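Local coordinates for protein paenibacillus xanthan lyase (Paenibacillus, PDB 6F2P) that catalyses the eliminative removal of terminal mannosyl units from the side chains of the polysaccharide xanthan, at residues S103-M108 with M132-I137; N152-I157 with G182-D187; I548-S553 with N598-W603. All coordinates share one frame; numbering follows the deposited sequence.

Contact 1 (S103-M108 with M132-I137); sequences SGLDWM and MALNDI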
loop_
_atom_site.group_PDB
_atom_site.type_symbol
_atom_site.label_atom_id
_atom_site.label_comp_id
_atom_site.label_asym_id
_atom_site.label_seq_id
_atom_site.Cartn_x
_atom_site.Cartn_y
_atom_site.Cartn_z
ATOM N N SER A 103 -31.591 -35.219 28.513
ATOM C CA SER A 103 -30.861 -35.804 29.632
ATOM C C SER A 103 -29.395 -35.391 29.552
ATOM O O SER A 103 -28.773 -35.065 30.568
ATOM C CB SER A 103 -30.982 -37.321 29.609
ATOM O OG SER A 103 -30.059 -37.915 30.510
ATOM N N GLY A 104 -28.853 -35.402 28.336
ATOM C CA GLY A 104 -27.513 -34.902 28.098
ATOM C C GLY A 104 -27.351 -33.476 28.596
ATOM O O GLY A 104 -26.387 -33.164 29.297
ATOM N N LEU A 105 -28.300 -32.608 28.253
ATOM C CA LEU A 105 -28.224 -31.204 28.666
ATOM C C LEU A 105 -28.277 -31.066 30.186
ATOM O O LEU A 105 -27.520 -30.299 30.784
ATOM C CB LEU A 105 -29.342 -30.381 28.022
ATOM C CG LEU A 105 -29.322 -30.225 26.500
ATOM C CD1 LEU A 105 -30.615 -29.573 26.033
ATOM C CD2 LEU A 105 -28.105 -29.412 26.051
ATOM N N ASP A 106 -29.163 -31.830 30.809
ATOM C CA ASP A 106 -29.320 -31.748 32.248
ATOM C C ASP A 106 -28.134 -32.345 32.969
ATOM O O ASP A 106 -27.757 -31.893 34.052
ATOM C CB ASP A 106 -30.623 -32.403 32.665
ATOM C CG ASP A 106 -31.816 -31.525 32.353
ATOM O OD1 ASP A 106 -31.674 -30.288 32.506
ATOM O OD2 ASP A 106 -32.874 -32.060 31.950
ATOM N N TRP A 107 -27.520 -33.342 32.347
ATOM C CA TRP A 107 -26.311 -33.918 32.904
ATOM C C TRP A 107 -25.196 -32.877 32.886
ATOM O O TRP A 107 -24.504 -32.676 33.891
ATOM C CB TRP A 107 -25.885 -35.184 32.155
ATOM C CG TRP A 107 -24.780 -35.888 32.872
ATOM C CD1 TRP A 107 -24.912 -36.846 33.836
ATOM C CD2 TRP A 107 -23.374 -35.655 32.727
ATOM N NE1 TRP A 107 -23.675 -37.231 34.291
ATOM C CE2 TRP A 107 -22.713 -36.516 33.625
ATOM C CE3 TRP A 107 -22.608 -34.800 31.923
ATOM C CZ2 TRP A 107 -21.322 -36.554 33.739
ATOM C CZ3 TRP A 107 -21.223 -34.842 32.036
ATOM C CH2 TRP A 107 -20.597 -35.716 32.936
ATOM N N MET A 108 -25.027 -32.215 31.740
ATOM C CA MET A 108 -24.010 -31.178 31.621
ATOM C C MET A 108 -24.268 -30.115 32.678
ATOM O O MET A 108 -23.336 -29.619 33.308
ATOM C CB MET A 108 -24.004 -30.544 30.227
ATOM C CG MET A 108 -23.442 -31.423 29.126
ATOM S SD MET A 108 -21.727 -31.940 29.368
ATOM C CE MET A 108 -20.831 -30.430 29.019
ATOM N N MET A 132 -22.028 -21.070 22.523
ATOM C CA MET A 132 -22.457 -20.970 21.132
ATOM C C MET A 132 -23.254 -22.197 20.726
ATOM O O MET A 132 -24.293 -22.090 20.082
ATOM C CB MET A 132 -21.237 -20.844 20.222
ATOM C CG MET A 132 -21.509 -20.231 18.878
ATOM S SD MET A 132 -20.685 -18.636 18.734
ATOM C CE MET A 132 -21.022 -18.284 17.015
ATOM N N ALA A 133 -22.750 -23.368 21.100
ATOM C CA ALA A 133 -23.396 -24.616 20.729
ATOM C C ALA A 133 -24.613 -24.865 21.620
ATOM O O ALA A 133 -25.639 -25.372 21.162
ATOM C CB ALA A 133 -22.401 -25.770 20.810
ATOM N N LEU A 134 -24.495 -24.496 22.892
ATOM C CA LEU A 134 -25.619 -24.590 23.816
ATOM C C LEU A 134 -26.766 -23.672 23.378
ATOM O O LEU A 134 -27.930 -24.080 23.413
ATOM C CB LEU A 134 -25.172 -24.284 25.248
ATOM C CG LEU A 134 -26.216 -24.416 26.359
ATOM C CD1 LEU A 134 -27.010 -25.693 26.218
ATOM C CD2 LEU A 134 -25.556 -24.348 27.730
ATOM N N ASN A 135 -26.440 -22.449 22.956
ATOM C CA ASN A 135 -27.441 -21.534 22.409
ATOM C C ASN A 135 -28.207 -22.168 21.262
ATOM O O ASN A 135 -29.428 -22.062 21.167
ATOM C CB ASN A 135 -26.796 -20.248 21.898
ATOM C CG ASN A 135 -26.647 -19.208 22.972
ATOM O OD1 ASN A 135 -27.378 -19.224 23.965
ATOM N ND2 ASN A 135 -25.693 -18.286 22.785
ATOM N N ASP A 136 -27.476 -22.831 20.379
ATOM C CA ASP A 136 -28.086 -23.413 19.200
ATOM C C ASP A 136 -29.002 -24.581 19.557
ATOM O O ASP A 136 -30.115 -24.677 19.042
ATOM C CB ASP A 136 -27.010 -23.826 18.195
ATOM C CG ASP A 136 -26.284 -22.630 17.604
ATOM O OD1 ASP A 136 -26.648 -21.480 17.946
ATOM O OD2 ASP A 136 -25.363 -22.839 16.789
ATOM N N ILE A 137 -28.534 -25.453 20.447
ATOM C CA ILE A 137 -29.348 -26.551 20.936
ATOM C C ILE A 137 -30.651 -26.022 21.507
ATOM O O ILE A 137 -31.734 -26.429 21.077
ATOM C CB ILE A 137 -28.624 -27.350 22.025
ATOM C CG1 ILE A 137 -27.395 -28.036 21.436
ATOM C CG2 ILE A 137 -29.573 -28.381 22.661
ATOM C CD1 ILE A 137 -26.431 -28.531 22.480
#

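Contact 2 (N152-I157 with G182-D187); sequences NYMAAI and GILNKD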
loop_
_atom_site.group_PDB
_atom_site.type_symbol
_atom_site.label_atom_id
_atom_site.label_comp_id
_atom_site.label_asym_id
_atom_site.label_seq_id
_atom_site.Cartn_x
_atom_site.Cartn_y
_atom_site.Cartn_z
ATOM N N ASN A 152 -31.768 -22.621 33.623
ATOM C CA ASN A 152 -30.491 -23.213 34.016
ATOM C C ASN A 152 -29.430 -23.076 32.935
ATOM O O ASN A 152 -28.319 -22.612 33.204
ATOM C CB ASN A 152 -30.652 -24.697 34.375
ATOM C CG ASN A 152 -31.331 -24.912 35.721
ATOM O OD1 ASN A 152 -31.186 -24.116 36.646
ATOM N ND2 ASN A 152 -32.069 -26.004 35.832
ATOM N N TYR A 153 -29.773 -23.489 31.716
ATOM C CA TYR A 153 -28.823 -23.446 30.614
ATOM C C TYR A 153 -28.371 -22.003 30.354
ATOM O O TYR A 153 -27.187 -21.756 30.109
ATOM C CB TYR A 153 -29.418 -24.048 29.340
ATOM C CG TYR A 153 -30.084 -25.398 29.509
ATOM C CD1 TYR A 153 -29.735 -26.255 30.551
ATOM C CD2 TYR A 153 -31.061 -25.825 28.611
ATOM C CE1 TYR A 153 -30.352 -27.496 30.702
ATOM C CE2 TYR A 153 -31.677 -27.063 28.750
ATOM C CZ TYR A 153 -31.318 -27.890 29.799
ATOM O OH TYR A 153 -31.925 -29.114 29.948
ATOM N N MET A 154 -29.305 -21.052 30.421
ATOM C CA MET A 154 -28.963 -19.647 30.183
ATOM C C MET A 154 -28.133 -19.080 31.327
ATOM O O MET A 154 -27.208 -18.301 31.103
ATOM C CB MET A 154 -30.207 -18.789 29.953
ATOM C CG MET A 154 -30.927 -19.067 28.636
ATOM S SD MET A 154 -29.908 -18.850 27.156
ATOM C CE MET A 154 -29.597 -20.552 26.678
ATOM N N ALA A 155 -28.448 -19.491 32.548
ATOM C CA ALA A 155 -27.702 -19.035 33.715
ATOM C C ALA A 155 -26.237 -19.421 33.601
ATOM O O ALA A 155 -25.351 -18.700 34.065
ATOM C CB ALA A 155 -28.302 -19.600 34.990
ATOM N N ALA A 156 -25.986 -20.561 32.973
ATOM C CA ALA A 156 -24.624 -21.013 32.769
ATOM C C ALA A 156 -23.907 -20.103 31.777
ATOM O O ALA A 156 -22.765 -19.701 32.001
ATOM C CB ALA A 156 -24.614 -22.439 32.287
ATOM N N ILE A 157 -24.586 -19.779 30.681
ATOM C CA ILE A 157 -24.016 -18.908 29.664
ATOM C C ILE A 157 -23.755 -17.496 30.193
ATOM O O ILE A 157 -22.671 -16.959 29.981
ATOM C CB ILE A 157 -24.883 -18.863 28.401
ATOM C CG1 ILE A 157 -25.006 -20.272 27.818
ATOM C CG2 ILE A 157 -24.285 -17.890 27.384
ATOM C CD1 ILE A 157 -25.733 -20.326 26.504
ATOM N N GLY A 182 -29.605 -13.724 25.125
ATOM C CA GLY A 182 -30.611 -12.719 25.421
ATOM C C GLY A 182 -31.953 -13.036 24.784
ATOM O O GLY A 182 -32.987 -12.965 25.439
ATOM N N ILE A 183 -31.937 -13.383 23.504
ATOM C CA ILE A 183 -33.153 -13.730 22.786
ATOM C C ILE A 183 -33.837 -14.954 23.396
ATOM O O ILE A 183 -35.052 -14.963 23.620
ATOM C CB ILE A 183 -32.832 -14.016 21.320
ATOM C CG1 ILE A 183 -32.407 -12.722 20.623
ATOM C CG2 ILE A 183 -34.023 -14.649 20.624
ATOM C CD1 ILE A 183 -32.182 -12.858 19.137
ATOM N N LEU A 184 -33.043 -15.987 23.666
ATOM C CA LEU A 184 -33.557 -17.209 24.255
ATOM C C LEU A 184 -34.077 -16.976 25.669
ATOM O O LEU A 184 -35.080 -17.575 26.071
ATOM C CB LEU A 184 -32.479 -18.292 24.268
ATOM C CG LEU A 184 -32.006 -18.763 22.897
ATOM C CD1 LEU A 184 -30.919 -19.802 23.062
ATOM C CD2 LEU A 184 -33.165 -19.303 22.070
ATOM N N ASN A 185 -33.398 -16.105 26.416
ATOM C CA ASN A 185 -33.774 -15.845 27.801
ATOM C C ASN A 185 -34.729 -14.663 27.950
ATOM O O ASN A 185 -35.043 -14.242 29.066
ATOM C CB ASN A 185 -32.542 -15.612 28.667
ATOM C CG ASN A 185 -32.835 -15.786 30.140
ATOM O OD1 ASN A 185 -33.612 -16.659 30.519
ATOM N ND2 ASN A 185 -32.242 -14.935 30.975
ATOM N N LYS A 186 -35.182 -14.134 26.816
ATOM C CA LYS A 186 -36.123 -13.011 26.788
ATOM C C LYS A 186 -35.649 -11.831 27.647
ATOM O O LYS A 186 -36.375 -11.321 28.496
ATOM C CB LYS A 186 -37.534 -13.485 27.170
ATOM C CG LYS A 186 -38.030 -14.594 26.248
ATOM C CD LYS A 186 -39.542 -14.776 26.227
ATOM C CE LYS A 186 -39.922 -15.774 25.135
ATOM N NZ LYS A 186 -41.382 -15.903 24.857
ATOM N N ASP A 187 -34.415 -11.409 27.401
ATOM C CA ASP A 187 -33.747 -10.399 28.204
ATOM C C ASP A 187 -33.309 -9.251 27.279
ATOM O O ASP A 187 -32.192 -9.259 26.752
ATOM C CB ASP A 187 -32.537 -11.053 28.868
ATOM C CG ASP A 187 -31.812 -10.132 29.833
ATOM O OD1 ASP A 187 -32.082 -8.908 29.832
ATOM O OD2 ASP A 187 -30.944 -10.639 30.586
#

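Contact 3 (I548-S553 with N598-W603); sequences IHLAGS and NFMTLW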
loop_
_atom_site.group_PDB
_atom_site.type_symbol
_atom_site.label_atom_id
_atom_site.label_comp_id
_atom_site.label_asym_id
_atom_site.label_seq_id
_atom_site.Cartn_x
_atom_site.Cartn_y
_atom_site.Cartn_z
ATOM N N ILE A 548 7.439 -20.028 -24.515
ATOM C CA ILE A 548 7.018 -21.326 -24.027
ATOM C C ILE A 548 5.496 -21.328 -24.016
ATOM O O ILE A 548 4.875 -20.311 -23.699
ATOM C CB ILE A 548 7.536 -21.568 -22.586
ATOM C CG1 ILE A 548 9.058 -21.697 -22.561
ATOM C CG2 ILE A 548 6.924 -22.822 -21.980
ATOM C CD1 ILE A 548 9.613 -22.051 -21.199
ATOM N N HIS A 549 4.890 -22.457 -24.366
ATOM C CA HIS A 549 3.450 -22.601 -24.232
ATOM C C HIS A 549 3.137 -23.877 -23.457
ATOM O O HIS A 549 3.587 -24.960 -23.823
ATOM C CB HIS A 549 2.772 -22.624 -25.600
ATOM C CG HIS A 549 1.285 -22.785 -25.534
ATOM N ND1 HIS A 549 0.676 -24.007 -25.344
ATOM C CD2 HIS A 549 0.283 -21.877 -25.630
ATOM C CE1 HIS A 549 -0.634 -23.846 -25.326
ATOM N NE2 HIS A 549 -0.901 -22.563 -25.498
ATOM N N LEU A 550 2.379 -23.730 -22.374
ATOM C CA LEU A 550 1.946 -24.855 -21.563
ATOM C C LEU A 550 0.437 -24.975 -21.668
ATOM O O LEU A 550 -0.283 -24.047 -21.296
ATOM C CB LEU A 550 2.340 -24.651 -20.100
ATOM C CG LEU A 550 1.716 -25.697 -19.167
ATOM C CD1 LEU A 550 2.149 -27.084 -19.590
ATOM C CD2 LEU A 550 2.060 -25.453 -17.698
ATOM N N ALA A 551 -0.047 -26.108 -22.168
ATOM C CA ALA A 551 -1.477 -26.260 -22.425
ATOM C C ALA A 551 -2.243 -26.494 -21.128
ATOM O O ALA A 551 -1.779 -27.205 -20.240
ATOM C CB ALA A 551 -1.730 -27.382 -23.423
ATOM N N GLY A 552 -3.417 -25.881 -21.016
ATOM C CA GLY A 552 -4.194 -25.974 -19.796
ATOM C C GLY A 552 -5.005 -27.248 -19.729
ATOM O O GLY A 552 -5.428 -27.775 -20.761
ATOM N N SER A 553 -5.240 -27.734 -18.511
ATOM C CA SER A 553 -5.979 -28.984 -18.304
ATOM C C SER A 553 -7.438 -28.866 -18.739
ATOM O O SER A 553 -8.140 -29.860 -18.878
ATOM C CB SER A 553 -5.911 -29.412 -16.838
ATOM O OG SER A 553 -4.571 -29.489 -16.389
ATOM N N ASN A 598 0.854 -33.762 -10.042
ATOM C CA ASN A 598 1.853 -33.480 -11.078
ATOM C C ASN A 598 2.083 -31.994 -11.303
ATOM O O ASN A 598 1.137 -31.207 -11.296
ATOM C CB ASN A 598 1.451 -34.139 -12.394
ATOM C CG ASN A 598 1.198 -35.626 -12.241
ATOM O OD1 ASN A 598 2.006 -36.347 -11.642
ATOM N ND2 ASN A 598 0.057 -36.092 -12.760
ATOM N N PHE A 599 3.340 -31.615 -11.509
ATOM C CA PHE A 599 3.699 -30.204 -11.630
ATOM C C PHE A 599 4.660 -29.909 -12.780
ATOM O O PHE A 599 5.558 -30.699 -13.078
ATOM C CB PHE A 599 4.325 -29.693 -10.328
ATOM C CG PHE A 599 3.362 -29.584 -9.183
ATOM C CD1 PHE A 599 3.084 -30.684 -8.380
ATOM C CD2 PHE A 599 2.749 -28.374 -8.891
ATOM C CE1 PHE A 599 2.194 -30.580 -7.310
ATOM C CE2 PHE A 599 1.860 -28.260 -7.823
ATOM C CZ PHE A 599 1.583 -29.366 -7.034
ATOM N N MET A 600 4.460 -28.755 -13.412
ATOM C CA MET A 600 5.413 -28.200 -14.365
ATOM C C MET A 600 6.079 -26.986 -13.743
ATOM O O MET A 600 5.428 -25.977 -13.486
ATOM C CB MET A 600 4.716 -27.777 -15.657
ATOM C CG MET A 600 5.625 -26.988 -16.595
ATOM S SD MET A 600 7.081 -27.946 -17.097
ATOM C CE MET A 600 6.283 -29.227 -18.065
ATOM N N THR A 601 7.377 -27.084 -13.507
ATOM C CA THR A 601 8.118 -26.018 -12.850
ATOM C C THR A 601 9.120 -25.369 -13.804
ATOM O O THR A 601 9.962 -26.056 -14.390
ATOM C CB THR A 601 8.870 -26.579 -11.641
ATOM O OG1 THR A 601 7.987 -27.414 -10.893
ATOM C CG2 THR A 601 9.369 -25.463 -10.748
ATOM N N LEU A 602 9.020 -24.050 -13.972
ATOM C CA LEU A 602 9.954 -23.302 -14.811
ATOM C C LEU A 602 10.643 -22.243 -13.956
ATOM O O LEU A 602 9.980 -21.558 -13.177
ATOM C CB LEU A 602 9.208 -22.632 -15.966
ATOM C CG LEU A 602 8.283 -23.507 -16.824
ATOM C CD1 LEU A 602 7.512 -22.665 -17.822
ATOM C CD2 LEU A 602 9.058 -24.588 -17.550
ATOM N N TRP A 603 11.963 -22.103 -14.083
ATOM C CA TRP A 603 12.664 -21.087 -13.296
ATOM C C TRP A 603 14.005 -20.593 -13.859
ATOM O O TRP A 603 14.536 -21.140 -14.820
ATOM C CB TRP A 603 12.829 -21.542 -11.844
ATOM C CG TRP A 603 13.857 -22.623 -11.606
ATOM C CD1 TRP A 603 15.105 -22.462 -11.078
ATOM C CD2 TRP A 603 13.707 -24.030 -11.853
ATOM N NE1 TRP A 603 15.745 -23.676 -10.992
ATOM C CE2 TRP A 603 14.908 -24.653 -11.462
ATOM C CE3 TRP A 603 12.674 -24.823 -12.369
ATOM C CZ2 TRP A 603 15.105 -26.030 -11.572
ATOM C CZ3 TRP A 603 12.877 -26.190 -12.485
ATOM C CH2 TRP A 603 14.081 -26.778 -12.083
#

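Contact 1 (S103-M108 with M132-I137)
Leu-105 turns its CG anti to its own carbonyl carbon (chi1 -65°), and Ile-137 sets its CG2 branch anti to the backbone N; these two choices carry a forked leucine end and a methyl branch into the same space between two helices. CG2 of Ile-137 fits against both prongs of the fork, 3.7 Å from CD1 of Leu-105 and 3.8 Å from its CD2. The two side chains run past each other in opposite directions, touching through their terminal methyls, and CD1 of Ile-137 adds a further touch on the CD2 prong. Leu-134 comes from one turn earlier. Its first bond does not aim squarely at the partner helix, but with CG anti to the backbone N (chi1 -177°) the chain swings its CD1 round to within 3.9 Å of CD2 of Leu-105. Thus one leucine reaches across to two residues spaced i, i+3 on the other helix. Branched aliphatic chains suit this buried place: the nearest CA atoms, of Leu-105 and Leu-134, are 8.6 Å apart, a gap filled with methyl groups and bridged by no hydrogen bond. The contact joins helices 95-111 and 123-141 in the alpha-helical domain of family 8 lyases. Around it, Ile-137 also meets Leu-77 of helix 68-85, Leu-134 rests on Ile-157 of helix 147-160, and Asp-106 accepts a hydrogen bond from Gln-149.

Contact 2 (N152-I157 with G182-D187)
Met-154 lies in mid-helix and faces Asn-185 with their CA atoms 6.6 Å apart, where the opposing helix closes in a Schellman motif: Lys-186, with positive phi (52°), is its C-prime residue, Asp-187 N bonds to Gly-182 O, and a weak bond joins Lys-186 N to Ile-183 O. Into this helix end Met-154 sends a folded side chain. Its CG stands anti to the carbonyl carbon (chi1 -69°), and further bends at chi2 and chi3 let successive atoms serve different neighbours. CB and CG run alongside Asn-185 in the opposite sense, CG lying 3.8 Å from the CB of Asn-185, while the sulfur turns to Leu-184, with SD 3.9 Å from its CB. Beyond it the methyl CE lies 3.9 Å from CD1 of Leu-184, the two side chains crossing at about a right angle. An unbranched, flexible methionine suits a place where one chain must follow both an aliphatic residue and the carbon flank of an amide. An alanine here would lack CG, SD and CE, and is likely to leave a gap beside Leu-184 and the CB of Asn-185 less firmly packed. The amide of Asn-185 finds its polar partner elsewhere: ND2 is hydrogen-bonded to the hydroxyl of Tyr-158, which also bonds to OD2 of Asp-187, so this tyrosine ties the turn back to helix 147-160. Asp-187 itself takes the N-cap position of helix 188-197. The contact thus joins helix 147-160 to the C-terminal end of helix 168-184; helix 123-141 adjoins it through Asn-135, against Met-154 and Ile-157, and helix 4-18 covers Leu-184 with Arg-10.

Contact 3 (I548-S553 with N598-W603)
Ile-548 and Leu-550 meet Leu-602 and Met-600 where two antiparallel sheets lie face to face in the super-sandwich domain of this family 8 lyase. Strand 545-550 belongs to the larger sheet and strand 595-607 to the other. The backbones stay well apart, with 8.7 Å between the CA atoms of Leu-550 and Met-600 and 9.9 Å between those of Ile-548 and Leu-602, as expected of layers separated by side chains.

On the side of strand 545-550 the backbone hydrogen bonds run within its own sheet: Ile-548 pairs with Tyr-561 and Leu-550 with Ile-559, both on strand 559-563, and none passes between the two segments. Trp-603, one place along from Leu-602, makes a cation-pi contact with Arg-434.

The contact between the two segments is wholly apolar. Ile-548 and Leu-550 on one strand, and Met-600 and Leu-602 on the other, point at the opposing segment, and in these buried positions large aliphatic chains span the interval that small ones could not. Ile-548 and Leu-602 approach tip to tip, their CD1 methyls 4.0 Å apart. Leu-550 and Met-600 instead pass flank along flank in opposite directions. Both hold CG anti to the backbone N (chi1 171° in each), and the methionine then bends, so its stem rather than its sulfur does the touching: CD2 of Leu-550 lies 4.0 Å from CG and 4.1 Å from CB of Met-600.

Contacts 1 and 2 are neighbours in the alpha-helical domain, their centres about 12 Å apart. Their helices touch: Asp-106 OD1 probably hydrogen-bonds to Tyr-153 OH, at 2.8 Å, and helices 123-141 and 147-160, one from each contact, follow each other in the chain. Contact 3 belongs to the beta super-sandwich, with its centre about 53 Å from that of contact 1 and about 58 Å from that of contact 2. All three are mainly buried and join their segments without a hydrogen bond. Contacts 1 and 3 are wholly apolar, between helices and between sheets respectively; contact 2, at a helix end, includes a partly exposed asparagine whose amide is bonded nearby.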